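Local coordinates for protein dimethyl-sulfide monooxygenase (Hyphomicrobium sulfonivorans, PDB 6AK1) that catalyses the NADH- and oxygen-dependent oxidation of dimethyl sulfide to methanethiol and formaldehyde, as the FMN-dependent large subunit of a two-component monooxygenase, at residues S234-A237 against A238-E242; L247-S250 against V251-R255; D335-R338 against T339-E342; E381-R384 against W385-G389. All coordinates share one frame; numbering follows the deposited sequence.

In the fold
All four contacts are local, each within a single helix or at its start, in the TIM-barrel fold of the luciferase-like monooxygenases. Contact 1 is the buried one: its helix end is gripped by short polar side chains folded back on backbone carbonyls, close to residues that probably bind FMN. The other three are only partly buried. Contact 2 caps the start of helix 251-267 and touches contact 4, where Trp385 packs against Ser250 and Val251 and Arg255 NH1 reaches Glu388 O; their centres lie about 10 Å apart. Contact 3, on helix 335-344, carries a salt bridge on its outer side, as does contact 4, which adds an indole-carboxylate bond.

Contact 1 of 4, residues S234-A237 against A238-E242; sequences SKFA and ASNAE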
loop_
_atom_site.group_PDB
_atom_site.type_symbol
_atom_site.label_atom_id
_atom_site.label_comp_id
_atom_site.label_asym_id
_atom_site.label_seq_id
_atom_site.Cartn_x
_atom_site.Cartn_y
_atom_site.Cartn_z
ATOM N N SER A 234 -7.253 11.609 -9.134
ATOM C CA SER A 234 -5.857 12.028 -9.221
ATOM C C SER A 234 -5.585 13.243 -8.347
ATOM O O SER A 234 -4.456 13.423 -7.874
ATOM C CB SER A 234 -5.483 12.323 -10.677
ATOM O OG SER A 234 -6.087 13.531 -11.120
ATOM N N LYS A 235 -6.596 14.086 -8.122
ATOM C CA LYS A 235 -6.408 15.226 -7.230
ATOM C C LYS A 235 -6.372 14.770 -5.776
ATOM O O LYS A 235 -5.539 15.238 -4.994
ATOM C CB LYS A 235 -7.513 16.264 -7.447
ATOM C CG LYS A 235 -7.365 17.111 -8.723
ATOM C CD LYS A 235 -7.588 18.606 -8.420
ATOM C CE LYS A 235 -7.198 19.506 -9.607
ATOM N NZ LYS A 235 -6.505 20.778 -9.184
ATOM N N PHE A 236 -7.265 13.848 -5.409
ATOM C CA PHE A 236 -7.261 13.272 -4.070
ATOM C C PHE A 236 -5.907 12.649 -3.738
ATOM O O PHE A 236 -5.351 12.883 -2.659
ATOM C CB PHE A 236 -8.380 12.237 -3.959
ATOM C CG PHE A 236 -8.512 11.630 -2.596
ATOM C CD1 PHE A 236 -8.898 12.409 -1.508
ATOM C CD2 PHE A 236 -8.269 10.274 -2.397
ATOM C CE1 PHE A 236 -9.025 11.848 -0.245
ATOM C CE2 PHE A 236 -8.402 9.707 -1.125
ATOM C CZ PHE A 236 -8.774 10.503 -0.054
ATOM N N ALA A 237 -5.355 11.858 -4.666
ATOM C CA ALA A 237 -4.075 11.197 -4.423
ATOM C C ALA A 237 -2.939 12.204 -4.310
ATOM O O ALA A 237 -2.119 12.126 -3.387
ATOM C CB ALA A 237 -3.781 10.188 -5.537
ATOM N N ALA A 238 -2.862 13.152 -5.252
ATOM C CA ALA A 238 -1.763 14.114 -5.252
ATOM C C ALA A 238 -1.798 15.042 -4.038
ATOM O O ALA A 238 -0.745 15.508 -3.576
ATOM C CB ALA A 238 -1.789 14.935 -6.545
ATOM N N SER A 239 -2.989 15.347 -3.517
ATOM C CA SER A 239 -3.049 16.188 -2.323
ATOM C C SER A 239 -2.519 15.461 -1.085
ATOM O O SER A 239 -1.815 16.059 -0.269
ATOM C CB SER A 239 -4.482 16.666 -2.086
ATOM O OG SER A 239 -5.004 17.262 -3.251
ATOM N N ASN A 240 -2.821 14.173 -0.927
ATOM C CA ASN A 240 -2.578 13.516 0.359
ATOM C C ASN A 240 -1.384 12.569 0.381
ATOM O O ASN A 240 -0.759 12.427 1.433
ATOM C CB ASN A 240 -3.820 12.730 0.788
ATOM C CG ASN A 240 -4.991 13.624 1.080
ATOM O OD1 ASN A 240 -5.049 14.265 2.131
ATOM N ND2 ASN A 240 -5.926 13.693 0.145
ATOM N N ALA A 241 -1.052 11.932 -0.741
ATOM C CA ALA A 241 -0.095 10.833 -0.735
ATOM C C ALA A 241 1.305 11.314 -0.384
ATOM O O ALA A 241 1.789 12.308 -0.931
ATOM C CB ALA A 241 -0.076 10.127 -2.095
ATOM N N GLU A 242 1.952 10.614 0.542
ATOM C CA GLU A 242 3.396 10.720 0.680
ATOM C C GLU A 242 4.130 9.617 -0.068
ATOM O O GLU A 242 5.258 9.833 -0.513
ATOM C CB GLU A 242 3.790 10.713 2.157
ATOM C CG GLU A 242 3.081 11.806 2.959
ATOM C CD GLU A 242 3.353 11.724 4.458
ATOM O OE1 GLU A 242 4.305 12.384 4.936
ATOM O OE2 GLU A 242 2.607 10.989 5.153
#
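Asn240 folds its amide back over the last turn of the helix and meets both the backbone and the ring of Phe236. Its ND2 gives a hydrogen bond to Phe236 O at 3.0 Å, with an N-H...O angle of 154°, while the backbone N of Asn240 reaches that same oxygen only weakly. The same ND2 lies 3.6 Å from Phe236 CE1, approaching the ring at a slant, with ring and amide planes 58° apart. The residue before it, Ser239, does something similar with a hydroxyl: OG donates to Lys235 O at 2.7 Å, and the backbone N of Ser239 reaches that carbonyl at 2.9 Å from the opposite face of its plane. The Ser239 torsion (chi1 -52°) sets OG beside its own backbone N, which is why one acceptor can serve both donors. Ala241, the first residue to leave helical geometry, still sends its N to Ala237 O at 2.9 Å, closing the final turn.

Behind this first shell, Tyr169 OH bonds to Asn240 OD1, so the amide is held at both ends and its rotation is fixed. Ser234 OG turns back to Gly231 O at the start of the helix. Arg270 takes up the carbonyl oxygens of Ala238 in the last turn and of Ala241 just after it.

Helix 232-240 is the crossover of a beta-alpha-beta unit between parallel strands 223-227 and 243-246. Phe236 packs on helix 157-174, close to Tyr158, a probable FMN ligand; Asn240 and Ala241 lie on Gln226 of strand 223-227, and Ser234 and Ala238 face Gln264 of helix 251-267.

Contact 2 of 4, residues L247-S250 against V251-R255; sequences LTTS and VEQAR
Gln253 leaves the helix with CG anti to its backbone N (chi1 180°) and stays extended beyond, which carries its amide back along the preceding loop to Thr248 and Thr249. Ser250 does the reverse: chi1 of 73° tucks OG between its own N and carbonyl carbon, aimed at the first turn. The serine thus reaches the glutamine's backbone, and the glutamine reaches past the serine to the loop. Ser250 OG accepts from Gln253 N at 3.1 Å in a nearly straight bond (170°), and Gln253 OE1 accepts from Thr249 N at 3.0 Å.

OE1 has a second donor: Thr248 OG1, also 3.0 Å from Gln253 OE1, lies in the carbonyl plane on a lone pair, whereas Thr249 N comes in tilted from that plane. With two grips on one oxygen, the amide is pinned across the loop. Thr249 OG1 is better matched to Ser343 OG, in helix 335-344. Ala254 N closes the first full turn on Ser250 O at 2.9 Å, and the methyl of Ala254 rests 3.6 Å from Thr248 OG1.

This is a serine N-cap whose third helical residue also bonds back, as in a capping box, but to the N-H of Thr249, one residue before the cap. It starts helix 251-267 at the end of the short loop that follows barrel strand 243-246.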
loop_
_atom_site.group_PDB
_atom_site.type_symbol
_atom_site.label_atom_id
_atom_site.label_comp_id
_atom_site.label_asym_id
_atom_site.label_seq_id
_atom_site.Cartn_x
_atom_site.Cartn_y
_atom_site.Cartn_z
ATOM N N LEU A 247 0.649 1.579 -11.193
ATOM C CA LEU A 247 0.711 0.437 -12.093
ATOM C C LEU A 247 1.119 0.963 -13.464
ATOM O O LEU A 247 0.350 1.682 -14.105
ATOM C CB LEU A 247 -0.637 -0.275 -12.141
ATOM C CG LEU A 247 -0.725 -1.494 -13.042
ATOM C CD1 LEU A 247 0.351 -2.486 -12.647
ATOM C CD2 LEU A 247 -2.118 -2.118 -12.937
ATOM N N THR A 248 2.338 0.646 -13.904
ATOM C CA THR A 248 2.796 1.067 -15.224
ATOM C C THR A 248 3.464 -0.095 -15.948
ATOM O O THR A 248 4.195 -0.883 -15.339
ATOM C CB THR A 248 3.757 2.267 -15.138
ATOM O OG1 THR A 248 4.312 2.525 -16.437
ATOM C CG2 THR A 248 4.873 2.014 -14.133
ATOM N N THR A 249 3.211 -0.192 -17.260
ATOM C CA THR A 249 3.598 -1.362 -18.034
ATOM C C THR A 249 4.787 -1.119 -18.943
ATOM O O THR A 249 5.263 -2.067 -19.571
ATOM C CB THR A 249 2.408 -1.885 -18.859
ATOM O OG1 THR A 249 1.871 -0.843 -19.686
ATOM C CG2 THR A 249 1.312 -2.396 -17.938
ATOM N N SER A 250 5.281 0.112 -19.039
ATOM C CA SER A 250 6.487 0.345 -19.820
ATOM C C SER A 250 7.196 1.574 -19.273
ATOM O O SER A 250 6.580 2.438 -18.641
ATOM C CB SER A 250 6.176 0.521 -21.315
ATOM O OG SER A 250 5.561 1.776 -21.562
ATOM N N VAL A 251 8.507 1.637 -19.529
ATOM C CA VAL A 251 9.296 2.799 -19.124
ATOM C C VAL A 251 8.746 4.058 -19.772
ATOM O O VAL A 251 8.665 5.123 -19.139
ATOM C CB VAL A 251 10.784 2.586 -19.472
ATOM C CG1 VAL A 251 11.588 3.859 -19.199
ATOM C CG2 VAL A 251 11.355 1.411 -18.685
ATOM N N GLU A 252 8.352 3.951 -21.048
ATOM C CA GLU A 252 7.816 5.098 -21.776
ATOM C C GLU A 252 6.562 5.636 -21.101
ATOM O O GLU A 252 6.467 6.833 -20.805
ATOM C CB GLU A 252 7.527 4.708 -23.230
ATOM C CG GLU A 252 8.773 4.588 -24.114
ATOM C CD GLU A 252 9.588 3.326 -23.849
ATOM O OE1 GLU A 252 9.014 2.321 -23.355
ATOM O OE2 GLU A 252 10.813 3.341 -24.133
ATOM N N GLN A 253 5.589 4.759 -20.840
ATOM C CA GLN A 253 4.385 5.181 -20.129
ATOM C C GLN A 253 4.705 5.727 -18.737
ATOM O O GLN A 253 4.013 6.632 -18.253
ATOM C CB GLN A 253 3.410 4.011 -20.025
ATOM C CG GLN A 253 2.126 4.345 -19.301
ATOM C CD GLN A 253 1.344 3.104 -18.916
ATOM O OE1 GLN A 253 1.813 2.277 -18.137
ATOM N NE2 GLN A 253 0.156 2.960 -19.477
ATOM N N ALA A 254 5.747 5.204 -18.085
ATOM C CA ALA A 254 6.072 5.679 -16.744
ATOM C C ALA A 254 6.566 7.116 -16.762
ATOM O O ALA A 254 6.288 7.873 -15.823
ATOM C CB ALA A 254 7.117 4.773 -16.086
ATOM N N ARG A 255 7.305 7.506 -17.807
ATOM C CA ARG A 255 7.778 8.887 -17.907
ATOM C C ARG A 255 6.619 9.874 -17.783
ATOM O O ARG A 255 6.717 10.880 -17.065
ATOM C CB ARG A 255 8.541 9.080 -19.227
ATOM C CG ARG A 255 9.881 8.307 -19.258
ATOM C CD ARG A 255 10.681 8.358 -20.601
ATOM N NE ARG A 255 11.089 9.707 -21.018
ATOM C CZ ARG A 255 12.134 10.396 -20.536
ATOM N NH1 ARG A 255 12.938 9.901 -19.585
ATOM N NH2 ARG A 255 12.377 11.616 -21.009
#

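Contact 3 of 4, residues D335-R338 against T339-E342; sequences DSLR and TTLE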
loop_
_atom_site.group_PDB
_atom_site.type_symbol
_atom_site.label_atom_id
_atom_site.label_comp_id
_atom_site.label_asym_id
_atom_site.label_seq_id
_atom_site.Cartn_x
_atom_site.Cartn_y
_atom_site.Cartn_z
ATOM N N ASP A 335 -10.529 -2.728 -25.694
ATOM C CA ASP A 335 -9.345 -1.917 -25.969
ATOM C C ASP A 335 -8.412 -1.841 -24.770
ATOM O O ASP A 335 -7.193 -1.970 -24.910
ATOM C CB ASP A 335 -9.761 -0.509 -26.391
ATOM C CG ASP A 335 -10.255 -0.444 -27.825
ATOM O OD1 ASP A 335 -10.422 -1.505 -28.467
ATOM O OD2 ASP A 335 -10.477 0.691 -28.300
ATOM N N SER A 336 -8.965 -1.625 -23.584
ATOM C CA SER A 336 -8.132 -1.322 -22.435
ATOM C C SER A 336 -7.331 -2.535 -21.984
ATOM O O SER A 336 -6.155 -2.408 -21.628
ATOM C CB SER A 336 -8.997 -0.803 -21.298
ATOM O OG SER A 336 -8.158 -0.395 -20.219
ATOM N N LEU A 337 -7.944 -3.718 -21.982
ATOM C CA LEU A 337 -7.187 -4.886 -21.552
ATOM C C LEU A 337 -6.246 -5.370 -22.647
ATOM O O LEU A 337 -5.077 -5.666 -22.363
ATOM C CB LEU A 337 -8.124 -6.011 -21.114
ATOM C CG LEU A 337 -7.368 -7.211 -20.514
ATOM C CD1 LEU A 337 -6.357 -6.758 -19.458
ATOM C CD2 LEU A 337 -8.333 -8.218 -19.911
ATOM N N ARG A 338 -6.744 -5.455 -23.894
ATOM C CA ARG A 338 -5.896 -5.818 -25.030
ATOM C C ARG A 338 -4.637 -4.965 -25.065
ATOM O O ARG A 338 -3.533 -5.480 -25.241
ATOM C CB ARG A 338 -6.661 -5.683 -26.358
ATOM C CG ARG A 338 -5.856 -6.154 -27.595
ATOM C CD ARG A 338 -6.531 -5.822 -28.950
ATOM N NE ARG A 338 -6.448 -4.392 -29.259
ATOM C CZ ARG A 338 -7.454 -3.532 -29.139
ATOM N NH1 ARG A 338 -8.646 -3.944 -28.735
ATOM N NH2 ARG A 338 -7.260 -2.256 -29.422
ATOM N N THR A 339 -4.783 -3.654 -24.873
ATOM C CA THR A 339 -3.618 -2.787 -24.965
ATOM C C THR A 339 -2.679 -2.973 -23.776
ATOM O O THR A 339 -1.458 -2.836 -23.934
ATOM C CB THR A 339 -4.059 -1.324 -25.123
ATOM O OG1 THR A 339 -2.959 -0.540 -25.592
ATOM C CG2 THR A 339 -4.543 -0.728 -23.816
ATOM N N THR A 340 -3.204 -3.317 -22.589
ATOM C CA THR A 340 -2.289 -3.542 -21.469
ATOM C C THR A 340 -1.622 -4.910 -21.575
ATOM O O THR A 340 -0.416 -5.032 -21.362
ATOM C CB THR A 340 -2.999 -3.389 -20.117
ATOM O OG1 THR A 340 -4.331 -3.903 -20.195
ATOM C CG2 THR A 340 -3.046 -1.933 -19.707
ATOM N N LEU A 341 -2.374 -5.944 -21.942
ATOM C CA LEU A 341 -1.758 -7.245 -22.185
ATOM C C LEU A 341 -0.690 -7.178 -23.265
ATOM O O LEU A 341 0.355 -7.829 -23.147
ATOM C CB LEU A 341 -2.821 -8.268 -22.556
ATOM C CG LEU A 341 -3.848 -8.531 -21.443
ATOM C CD1 LEU A 341 -4.893 -9.497 -21.930
ATOM C CD2 LEU A 341 -3.162 -9.089 -20.210
ATOM N N GLU A 342 -0.921 -6.389 -24.319
ATOM C CA GLU A 342 0.072 -6.283 -25.389
ATOM C C GLU A 342 1.347 -5.600 -24.903
ATOM O O GLU A 342 2.454 -5.973 -25.314
ATOM C CB GLU A 342 -0.503 -5.522 -26.587
ATOM C CG GLU A 342 -1.454 -6.318 -27.470
ATOM C CD GLU A 342 -2.133 -5.441 -28.521
ATOM O OE1 GLU A 342 -2.184 -4.211 -28.319
ATOM O OE2 GLU A 342 -2.591 -5.968 -29.556
#
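Arg338, Thr339 and Leu337 carry most of this contact, which takes in the first eight residues of helix 335-344. Arg338 and Glu342, one turn apart, run side by side in the same direction, but their charges do not close up. Glu342 OE2 meets the aliphatic part of the arginine, at 3.8 Å from Arg338 CG, and stands 4.2 Å from Arg338 NE, near the edge of a guanidinium whose plane is turned 79° to the carboxylate. The bend at chi3 (73°) sends the guanidinium the other way along the helix, to Asp335: Arg338 NH1 makes a salt bridge with Asp335 OD1 at 3.0 Å, in the guanidinium plane, and a further bond to Met332 O.

Thr339 lays its methyl on the backbone of the preceding turn, CG2 lying 3.2 Å from Ser336 O, while its N bonds to Asp335 O. Thr340, its neighbour, brings OG1 to 2.8 Å from Ser336 O and 2.9 Å from Leu337 O, two acceptors competing for one proton.

On the buried side Leu337 CG packs against Leu341 CD1 at 3.7 Å, the two side chains crossing at a slant, with Phe320 and Leu329 beyond. Between their backbones, Leu341 N points almost straight at Leu337 O (176°).

The chemistry thus divides by side: leucines face the protein, while the ion pair lies on the outer flank, where Asp335 and Met332 hold the arginine and Glu342 probably adds only a diffuse electrostatic pull.

Contact 4 of 4, residues E381-R384 against W385-G389; sequences ELER and WVDEG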
loop_
_atom_site.group_PDB
_atom_site.type_symbol
_atom_site.label_atom_id
_atom_site.label_comp_id
_atom_site.label_asym_id
_atom_site.label_seq_id
_atom_site.Cartn_x
_atom_site.Cartn_y
_atom_site.Cartn_z
ATOM N N GLU A 381 17.671 -2.722 -15.669
ATOM C CA GLU A 381 16.295 -2.293 -15.912
ATOM C C GLU A 381 15.723 -1.546 -14.708
ATOM O O GLU A 381 14.970 -0.581 -14.876
ATOM C CB GLU A 381 15.406 -3.489 -16.292
ATOM C CG GLU A 381 14.232 -3.087 -17.213
ATOM C CD GLU A 381 13.095 -4.115 -17.306
ATOM O OE1 GLU A 381 12.134 -4.047 -16.488
ATOM O OE2 GLU A 381 13.146 -4.973 -18.218
ATOM N N LEU A 382 16.088 -1.958 -13.486
ATOM C CA LEU A 382 15.635 -1.236 -12.298
ATOM C C LEU A 382 16.100 0.217 -12.326
ATOM O O LEU A 382 15.344 1.130 -11.965
ATOM C CB LEU A 382 16.136 -1.925 -11.021
ATOM C CG LEU A 382 15.642 -3.333 -10.684
ATOM C CD1 LEU A 382 16.217 -3.788 -9.334
ATOM C CD2 LEU A 382 14.125 -3.375 -10.650
ATOM N N GLU A 383 17.350 0.447 -12.744
ATOM C CA GLU A 383 17.849 1.813 -12.889
ATOM C C GLU A 383 17.156 2.552 -14.023
ATOM O O GLU A 383 17.024 3.779 -13.966
ATOM C CB GLU A 383 19.358 1.809 -13.123
ATOM C CG GLU A 383 20.140 1.372 -11.899
ATOM C CD GLU A 383 21.601 1.773 -11.986
ATOM O OE1 GLU A 383 21.948 2.861 -11.480
ATOM O OE2 GLU A 383 22.399 1.007 -12.576
ATOM N N ARG A 384 16.706 1.831 -15.027
ATOM C CA ARG A 384 16.002 2.434 -16.125
ATOM C C ARG A 384 14.620 2.924 -15.676
ATOM O O ARG A 384 14.255 4.008 -16.002
ATOM C CB ARG A 384 15.886 1.488 -17.310
ATOM C CG ARG A 384 16.235 2.059 -18.645
ATOM C CD ARG A 384 15.749 1.175 -19.766
ATOM N NE ARG A 384 14.956 1.905 -20.724
ATOM C CZ ARG A 384 13.988 1.396 -21.455
ATOM N NH1 ARG A 384 13.662 0.134 -21.350
ATOM N NH2 ARG A 384 13.343 2.159 -22.284
ATOM N N TRP A 385 13.875 2.113 -14.928
ATOM C CA TRP A 385 12.577 2.533 -14.402
ATOM C C TRP A 385 12.720 3.731 -13.472
ATOM O O TRP A 385 11.862 4.615 -13.456
ATOM C CB TRP A 385 11.898 1.394 -13.646
ATOM C CG TRP A 385 11.375 0.237 -14.451
ATOM C CD1 TRP A 385 11.936 -1.000 -14.546
ATOM C CD2 TRP A 385 10.155 0.183 -15.204
ATOM N NE1 TRP A 385 11.157 -1.816 -15.322
ATOM C CE2 TRP A 385 10.064 -1.110 -15.755
ATOM C CE3 TRP A 385 9.146 1.112 -15.490
ATOM C CZ2 TRP A 385 9.000 -1.507 -16.564
ATOM C CZ3 TRP A 385 8.085 0.716 -16.284
ATOM C CH2 TRP A 385 8.017 -0.587 -16.809
ATOM N N VAL A 386 13.784 3.771 -12.676
ATOM C CA VAL A 386 13.926 4.850 -11.707
ATOM C C VAL A 386 14.380 6.129 -12.392
ATOM O O VAL A 386 13.740 7.175 -12.266
ATOM C CB VAL A 386 14.884 4.439 -10.573
ATOM C CG1 VAL A 386 15.234 5.648 -9.722
ATOM C CG2 VAL A 386 14.244 3.359 -9.698
ATOM N N ASP A 387 15.472 6.055 -13.153
ATOM C CA ASP A 387 16.061 7.256 -13.734
ATOM C C ASP A 387 15.312 7.693 -14.988
ATOM O O ASP A 387 14.935 8.859 -15.120
ATOM C CB ASP A 387 17.544 7.010 -14.022
ATOM C CG ASP A 387 18.326 6.662 -12.756
ATOM O OD1 ASP A 387 18.012 7.247 -11.696
ATOM O OD2 ASP A 387 19.236 5.802 -12.811
ATOM N N GLU A 388 15.065 6.768 -15.907
ATOM C CA GLU A 388 14.341 7.118 -17.123
ATOM C C GLU A 388 12.839 7.235 -16.868
ATOM O O GLU A 388 12.200 8.183 -17.330
ATOM C CB GLU A 388 14.635 6.081 -18.212
ATOM C CG GLU A 388 14.134 6.435 -19.589
ATOM C CD GLU A 388 14.612 5.446 -20.650
ATOM O OE1 GLU A 388 13.847 5.207 -21.606
ATOM O OE2 GLU A 388 15.747 4.911 -20.521
ATOM N N GLY A 389 12.256 6.285 -16.130
ATOM C CA GLY A 389 10.822 6.313 -15.880
ATOM C C GLY A 389 10.394 7.315 -14.823
ATOM O O GLY A 389 9.226 7.721 -14.805
#
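Two side-chain pairs one turn apart, Glu381 with Trp385 and Arg384 with Glu388, line one flank of the helix, and each uses its polar groups differently. The first is a neutral-donor hydrogen bond: the indole NE1 of Trp385 gives to Glu381 OE1 at 2.7 Å, met on the anti side of the carboxylate. Glu381 stays extended alongside the indole, and its carboxylate sits at the ring's edge, the two planes 64° apart.

The second is a charged pair. Arg384 holds Glu388 side-on with two nitrogens, NE to OE2 at 3.1 Å and NH2 to OE1 at 3.2 Å. Both carboxylate oxygens are approached from above their plane, while OE2 lies within the guanidinium plane. Glu388 CG stands anti to its backbone N (chi1 -170°), and the extended chain then runs beside the arginine. NH2 also has a long, weak ion pair with Glu252.

A third group is acidic: Glu383 and Asp387 bring like charges together, with Glu383 OE1 4.2 Å from Asp387 OD2. Arg421 bridges both carboxylates, and Arg419 takes the other oxygen of Glu383, which would offset their repulsion.

In the backbone, Arg384 O marks a wider, pi-type turn: it accepts from Gly389 N at 3.0 Å, whereas its bond from Glu388 N is weak.

Helix 375-388 lies over strand 393-397, with Leu382, Trp385 and Val386 on Phe394. Leu382 also reaches helix 403-418, and Arg384, Trp385 and Glu388 press on Val251 at the start of helix 251-267.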